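Local coordinates for protein transglutaminase elicitor (Phytophthora sojae, PDB 3TW5) that acts as a transglutaminase, joining glutamine side chains of proteins to amines such as lysine, and is probably an elicitor of plant innate immunity, at residues L163-A168 and L350-V355; A9-Y14 and L333-A338. The protein carries 1 engineered substitution. All blocks are in the same frame, centred on the assembly; numbering follows the deposited sequence.

How the contacts relate
Contact 1 (163-168 with 350-355) packs one helix on another and is buried throughout, whereas contact 2 (9-14 with 333-338) sets a helix on a strand and runs from buried leucines to a surface-exposed lysine. The first relies on apolar side chains; the second adds a tyrosine-to-carbonyl hydrogen bond near its exposed end. They share no secondary-structure element, but strand 333-336 and helix 352-364 are consecutive in the chain. Their centres lie 23 Å apart and their nearest atoms about 5 Å, without touching. Helix 128-137 connects the two neighbourhoods, meeting Y165 from contact 1 and W334 and P336 from contact 2.

Contact 1: L163-A168 and L350-V355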
loop_
_atom_site.group_PDB
_atom_site.type_symbol
_atom_site.label_atom_id
_atom_site.label_comp_id
_atom_site.label_asym_id
_atom_site.label_seq_id
_atom_site.Cartn_x
_atom_site.Cartn_y
_atom_site.Cartn_z
ATOM N N LEU A 163 -7.139 6.278 9.456
ATOM C CA LEU A 163 -7.243 5.675 10.783
ATOM C C LEU A 163 -8.523 4.849 10.937
ATOM O O LEU A 163 -8.538 3.855 11.670
ATOM C CB LEU A 163 -7.160 6.742 11.876
ATOM C CG LEU A 163 -6.811 6.246 13.282
ATOM C CD1 LEU A 163 -5.352 5.833 13.374
ATOM C CD2 LEU A 163 -7.125 7.298 14.323
ATOM N N VAL A 164 -9.587 5.265 10.248
ATOM C CA VAL A 164 -10.824 4.490 10.203
ATOM C C VAL A 164 -10.515 3.097 9.669
ATOM O O VAL A 164 -10.853 2.099 10.304
ATOM C CB VAL A 164 -11.916 5.171 9.337
ATOM C CG1 VAL A 164 -13.047 4.196 9.010
ATOM C CG2 VAL A 164 -12.468 6.392 10.043
ATOM N N TYR A 165 -9.844 3.042 8.521
ATOM C CA TYR A 165 -9.482 1.779 7.879
ATOM C C TYR A 165 -8.603 0.894 8.755
ATOM O O TYR A 165 -8.647 -0.331 8.642
ATOM C CB TYR A 165 -8.796 2.043 6.541
ATOM C CG TYR A 165 -9.745 2.159 5.372
ATOM C CD1 TYR A 165 -9.722 1.220 4.345
ATOM C CD2 TYR A 165 -10.661 3.203 5.291
ATOM C CE1 TYR A 165 -10.587 1.319 3.264
ATOM C CE2 TYR A 165 -11.528 3.311 4.216
ATOM C CZ TYR A 165 -11.483 2.367 3.206
ATOM O OH TYR A 165 -12.341 2.464 2.139
ATOM N N ASP A 166 -7.809 1.511 9.626
ATOM C CA ASP A 166 -7.017 0.759 10.591
ATOM C C ASP A 166 -7.913 0.139 11.658
ATOM O O ASP A 166 -7.723 -1.016 12.035
ATOM C CB ASP A 166 -5.964 1.648 11.251
ATOM C CG ASP A 166 -5.225 0.938 12.371
ATOM O OD1 ASP A 166 -4.343 0.105 12.079
ATOM O OD2 ASP A 166 -5.529 1.215 13.548
ATOM N N GLY A 167 -8.886 0.911 12.134
ATOM C CA GLY A 167 -9.756 0.481 13.222
ATOM C C GLY A 167 -10.848 -0.483 12.806
ATOM O O GLY A 167 -11.304 -1.298 13.607
ATOM N N ALA A 168 -11.270 -0.388 11.550
ATOM C CA ALA A 168 -12.342 -1.226 11.035
ATOM C C ALA A 168 -11.807 -2.500 10.395
ATOM O O ALA A 168 -10.652 -2.559 9.963
ATOM C CB ALA A 168 -13.187 -0.446 10.039
ATOM N N LEU A 350 -13.762 6.936 16.319
ATOM C CA LEU A 350 -13.847 7.512 14.991
ATOM C C LEU A 350 -14.986 6.842 14.231
ATOM O O LEU A 350 -14.916 5.652 13.919
ATOM C CB LEU A 350 -12.508 7.325 14.272
ATOM C CG LEU A 350 -11.994 8.317 13.226
ATOM C CD1 LEU A 350 -12.088 9.759 13.686
ATOM C CD2 LEU A 350 -10.559 7.971 12.900
ATOM N N SER A 351 -16.042 7.605 13.959
ATOM C CA SER A 351 -17.197 7.102 13.221
ATOM C C SER A 351 -16.992 7.245 11.717
ATOM O O SER A 351 -16.740 8.346 11.222
ATOM C CB SER A 351 -18.472 7.841 13.637
ATOM O OG SER A 351 -19.534 7.569 12.734
ATOM N N TYR A 352 -17.117 6.131 11.000
ATOM C CA TYR A 352 -16.992 6.123 9.543
ATOM C C TYR A 352 -18.162 6.851 8.888
ATOM O O TYR A 352 -18.033 7.366 7.779
ATOM C CB TYR A 352 -16.871 4.687 9.016
ATOM C CG TYR A 352 -16.681 4.562 7.515
ATOM C CD1 TYR A 352 -15.734 5.334 6.839
ATOM C CD2 TYR A 352 -17.435 3.651 6.774
ATOM C CE1 TYR A 352 -15.555 5.215 5.460
ATOM C CE2 TYR A 352 -17.261 3.522 5.393
ATOM C CZ TYR A 352 -16.320 4.307 4.746
ATOM O OH TYR A 352 -16.144 4.189 3.388
ATOM N N ALA A 353 -19.296 6.896 9.585
ATOM C CA ALA A 353 -20.464 7.638 9.123
ATOM C C ALA A 353 -20.150 9.131 9.049
ATOM O O ALA A 353 -20.489 9.794 8.068
ATOM C CB ALA A 353 -21.652 7.380 10.038
ATOM N N ASP A 354 -19.493 9.642 10.090
ATOM C CA ASP A 354 -19.079 11.044 10.156
ATOM C C ASP A 354 -18.036 11.375 9.093
ATOM O O ASP A 354 -18.119 12.419 8.444
ATOM C CB ASP A 354 -18.532 11.385 11.549
ATOM C CG ASP A 354 -19.628 11.496 12.604
ATOM O OD1 ASP A 354 -20.783 11.829 12.250
ATOM O OD2 ASP A 354 -19.329 11.262 13.798
ATOM N N VAL A 355 -17.067 10.476 8.920
ATOM C CA VAL A 355 -15.969 10.666 7.969
ATOM C C VAL A 355 -16.456 10.577 6.516
ATOM O O VAL A 355 -16.058 11.391 5.679
ATOM C CB VAL A 355 -14.803 9.679 8.236
ATOM C CG1 VAL A 355 -13.670 9.885 7.241
ATOM C CG2 VAL A 355 -14.280 9.850 9.650
#
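V164 of helix 154-167 overlaps three residues at the start of helix 352-364 and just before it, and its two methyl branches divide the work. The V164 and Y352 side chains cross at about a right angle, and V164 CG1, anti to the backbone N (chi1 165°), approaches the ring obliquely, 3.6 Å from CD1 of Y352. The other methyl, V164 CG2, goes to the aliphatic neighbours: it is 3.7 Å from L350 CG and 3.9 Å from V355 CG2. L350 extends the patch to L163, whose side chain it crosses nearly perpendicularly, with L350 CD2 3.8 Å from L163 CB.

The phenols of Y165 and Y352 approach without bonding, their OH atoms 4.4 Å apart. Both are satisfied by E138, next after helix 128-137: Y165 OH pairs with E138 OE1 and Y352 OH with E138 OE2, and this one carboxylate therefore joins the two helices where their own side chains do not bond. Behind the packing, S351 occupies the N-cap of helix 352-364, its OG accepting weakly from the N atoms of A353 and D354. The backbone N of S351 is held by Y64 OH of helix 60-67. Y165 also rests on A130, A134 and L137, and so joins helix 154-167 to helix 128-137. This is interhelical packing around a central valine, in the helical portion of a fold whose family belongs to the papain-like clan CA.

Contact 2: A9-Y14 and L333-A338; sequences AKLEAY and LWLPKA
Y14 donates the one hydrogen bond between helix 5-15 and segment 333-338, its OH lying 3.1 Å from the carbonyl O of K337. The donor OH stands 19° off the carbonyl plane, at a C=O...donor angle of 114°. CG of Y14 is anti to the backbone N, and the ring beyond it carries the hydroxyl across to the residue that follows the strand.

Van der Waals contact accompanies the bond. The Y14 and K337 side chains run alongside each other with opposite sense, with Y14 CE2 3.8 Å from K337 CG in an oblique approach to the ring. K337 CB and CG lie against the CE2 side of the phenol, and the lysine chain runs on extended beyond CG.

Strand 333-336 lies between strands 172-175 and 221-223 of an antiparallel sheet. Helix 5-15 covers one side of it, the short axes 19° from parallel and 11.2 Å apart, in an alpha-on-beta packing. W334 and P336 point away from this helix, and both touch P133 of helix 128-137. V173, on the adjoining strand 172-175, touches K10, Y14 and K337 and lines the same helix-covered surface.

Apolar contacts make up the deeper part. L11 CD2 meets L335 CD1 at 3.8 Å, the two leucines crossing at about a right angle, and L335 CD2 lies more loosely, 4.4 Å from Y14 CE1. L11 also packs on Y204, A208 and I212 of helix 202-215, while L335 reaches F220.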
loop_
_atom_site.group_PDB
_atom_site.type_symbol
_atom_site.label_atom_id
_atom_site.label_comp_id
_atom_site.label_asym_id
_atom_site.label_seq_id
_atom_site.Cartn_x
_atom_site.Cartn_y
_atom_site.Cartn_z
ATOM N N ALA A 9 -6.659 -19.230 -7.506
ATOM C CA ALA A 9 -8.004 -19.613 -7.081
ATOM C C ALA A 9 -8.687 -18.501 -6.286
ATOM O O ALA A 9 -9.843 -18.169 -6.554
ATOM C CB ALA A 9 -7.960 -20.895 -6.270
ATOM N N LYS A 10 -7.962 -17.930 -5.320
ATOM C CA LYS A 10 -8.469 -16.830 -4.498
ATOM C C LYS A 10 -8.914 -15.655 -5.361
ATOM O O LYS A 10 -9.957 -15.048 -5.104
ATOM C CB LYS A 10 -7.411 -16.349 -3.499
ATOM C CG LYS A 10 -6.929 -17.381 -2.494
ATOM C CD LYS A 10 -6.062 -16.721 -1.429
ATOM C CE LYS A 10 -5.106 -17.715 -0.789
ATOM N NZ LYS A 10 -4.496 -17.183 0.462
ATOM N N LEU A 11 -8.117 -15.341 -6.380
ATOM C CA LEU A 11 -8.423 -14.255 -7.309
ATOM C C LEU A 11 -9.641 -14.575 -8.176
ATOM O O LEU A 11 -10.532 -13.738 -8.338
ATOM C CB LEU A 11 -7.212 -13.937 -8.193
ATOM C CG LEU A 11 -5.977 -13.287 -7.559
ATOM C CD1 LEU A 11 -4.848 -13.221 -8.568
ATOM C CD2 LEU A 11 -6.285 -11.899 -7.021
ATOM N N GLU A 12 -9.671 -15.792 -8.719
ATOM C CA GLU A 12 -10.753 -16.233 -9.601
ATOM C C GLU A 12 -12.091 -16.280 -8.872
ATOM O O GLU A 12 -13.134 -16.013 -9.467
ATOM C CB GLU A 12 -10.424 -17.589 -10.236
ATOM C CG GLU A 12 -9.362 -17.513 -11.335
ATOM C CD GLU A 12 -9.028 -18.861 -11.965
ATOM O OE1 GLU A 12 -8.457 -18.869 -13.077
ATOM O OE2 GLU A 12 -9.326 -19.910 -11.358
ATOM N N ALA A 13 -12.046 -16.613 -7.584
ATOM C CA ALA A 13 -13.231 -16.598 -6.728
ATOM C C ALA A 13 -13.749 -15.176 -6.517
ATOM O O ALA A 13 -14.944 -14.924 -6.662
ATOM C CB ALA A 13 -12.933 -17.257 -5.393
ATOM N N TYR A 14 -12.844 -14.256 -6.185
ATOM C CA TYR A 14 -13.207 -12.860 -5.944
ATOM C C TYR A 14 -13.725 -12.154 -7.197
ATOM O O TYR A 14 -14.701 -11.409 -7.130
ATOM C CB TYR A 14 -12.036 -12.074 -5.333
ATOM C CG TYR A 14 -12.313 -10.587 -5.190
ATOM C CD1 TYR A 14 -11.590 -9.646 -5.926
ATOM C CD2 TYR A 14 -13.312 -10.123 -4.333
ATOM C CE1 TYR A 14 -11.849 -8.284 -5.803
ATOM C CE2 TYR A 14 -13.578 -8.767 -4.206
ATOM C CZ TYR A 14 -12.846 -7.853 -4.941
ATOM O OH TYR A 14 -13.118 -6.511 -4.811
ATOM N N LEU A 333 0.820 -9.551 -2.441
ATOM C CA LEU A 333 -0.163 -8.711 -3.120
ATOM C C LEU A 333 -1.523 -8.934 -2.468
ATOM O O LEU A 333 -1.926 -10.078 -2.248
ATOM C CB LEU A 333 -0.263 -9.090 -4.603
ATOM C CG LEU A 333 0.657 -8.532 -5.694
ATOM C CD1 LEU A 333 2.137 -8.734 -5.411
ATOM C CD2 LEU A 333 0.291 -9.162 -7.032
ATOM N N TRP A 334 -2.231 -7.854 -2.158
ATOM C CA TRP A 334 -3.583 -7.984 -1.622
ATOM C C TRP A 334 -4.547 -6.905 -2.097
ATOM O O TRP A 334 -4.142 -5.782 -2.384
ATOM C CB TRP A 334 -3.576 -8.078 -0.092
ATOM C CG TRP A 334 -2.994 -6.898 0.627
ATOM C CD1 TRP A 334 -1.673 -6.659 0.872
ATOM C CD2 TRP A 334 -3.717 -5.817 1.229
ATOM N NE1 TRP A 334 -1.526 -5.489 1.576
ATOM C CE2 TRP A 334 -2.763 -4.953 1.812
ATOM C CE3 TRP A 334 -5.076 -5.491 1.330
ATOM C CZ2 TRP A 334 -3.125 -3.781 2.485
ATOM C CZ3 TRP A 334 -5.436 -4.326 2.001
ATOM C CH2 TRP A 334 -4.461 -3.484 2.567
ATOM N N LEU A 335 -5.823 -7.272 -2.183
ATOM C CA LEU A 335 -6.885 -6.347 -2.574
ATOM C C LEU A 335 -7.912 -6.212 -1.456
ATOM O O LEU A 335 -8.299 -7.214 -0.848
ATOM C CB LEU A 335 -7.604 -6.832 -3.837
ATOM C CG LEU A 335 -6.821 -7.242 -5.084
ATOM C CD1 LEU A 335 -6.442 -8.714 -5.021
ATOM C CD2 LEU A 335 -7.656 -6.973 -6.320
ATOM N N PRO A 336 -8.357 -4.976 -1.175
ATOM C CA PRO A 336 -9.500 -4.806 -0.286
ATOM C C PRO A 336 -10.803 -5.123 -1.028
ATOM O O PRO A 336 -11.062 -4.551 -2.090
ATOM C CB PRO A 336 -9.427 -3.328 0.103
ATOM C CG PRO A 336 -8.721 -2.673 -1.024
ATOM C CD PRO A 336 -7.761 -3.687 -1.570
ATOM N N LYS A 337 -11.597 -6.041 -0.480
ATOM C CA LYS A 337 -12.839 -6.485 -1.116
ATOM C C LYS A 337 -13.855 -5.357 -1.261
ATOM O O LYS A 337 -14.479 -5.208 -2.316
ATOM C CB LYS A 337 -13.472 -7.638 -0.335
ATOM C CG LYS A 337 -12.818 -8.994 -0.538
ATOM C CD LYS A 337 -13.717 -10.093 0.016
ATOM C CE LYS A 337 -13.066 -11.462 -0.077
ATOM N NZ LYS A 337 -13.997 -12.546 0.357
ATOM N N ALA A 338 -14.016 -4.573 -0.196
ATOM C CA ALA A 338 -14.977 -3.474 -0.159
ATOM C C ALA A 338 -14.623 -2.481 0.944
ATOM O O ALA A 338 -13.761 -2.756 1.783
ATOM C CB ALA A 338 -16.392 -4.011 0.047
#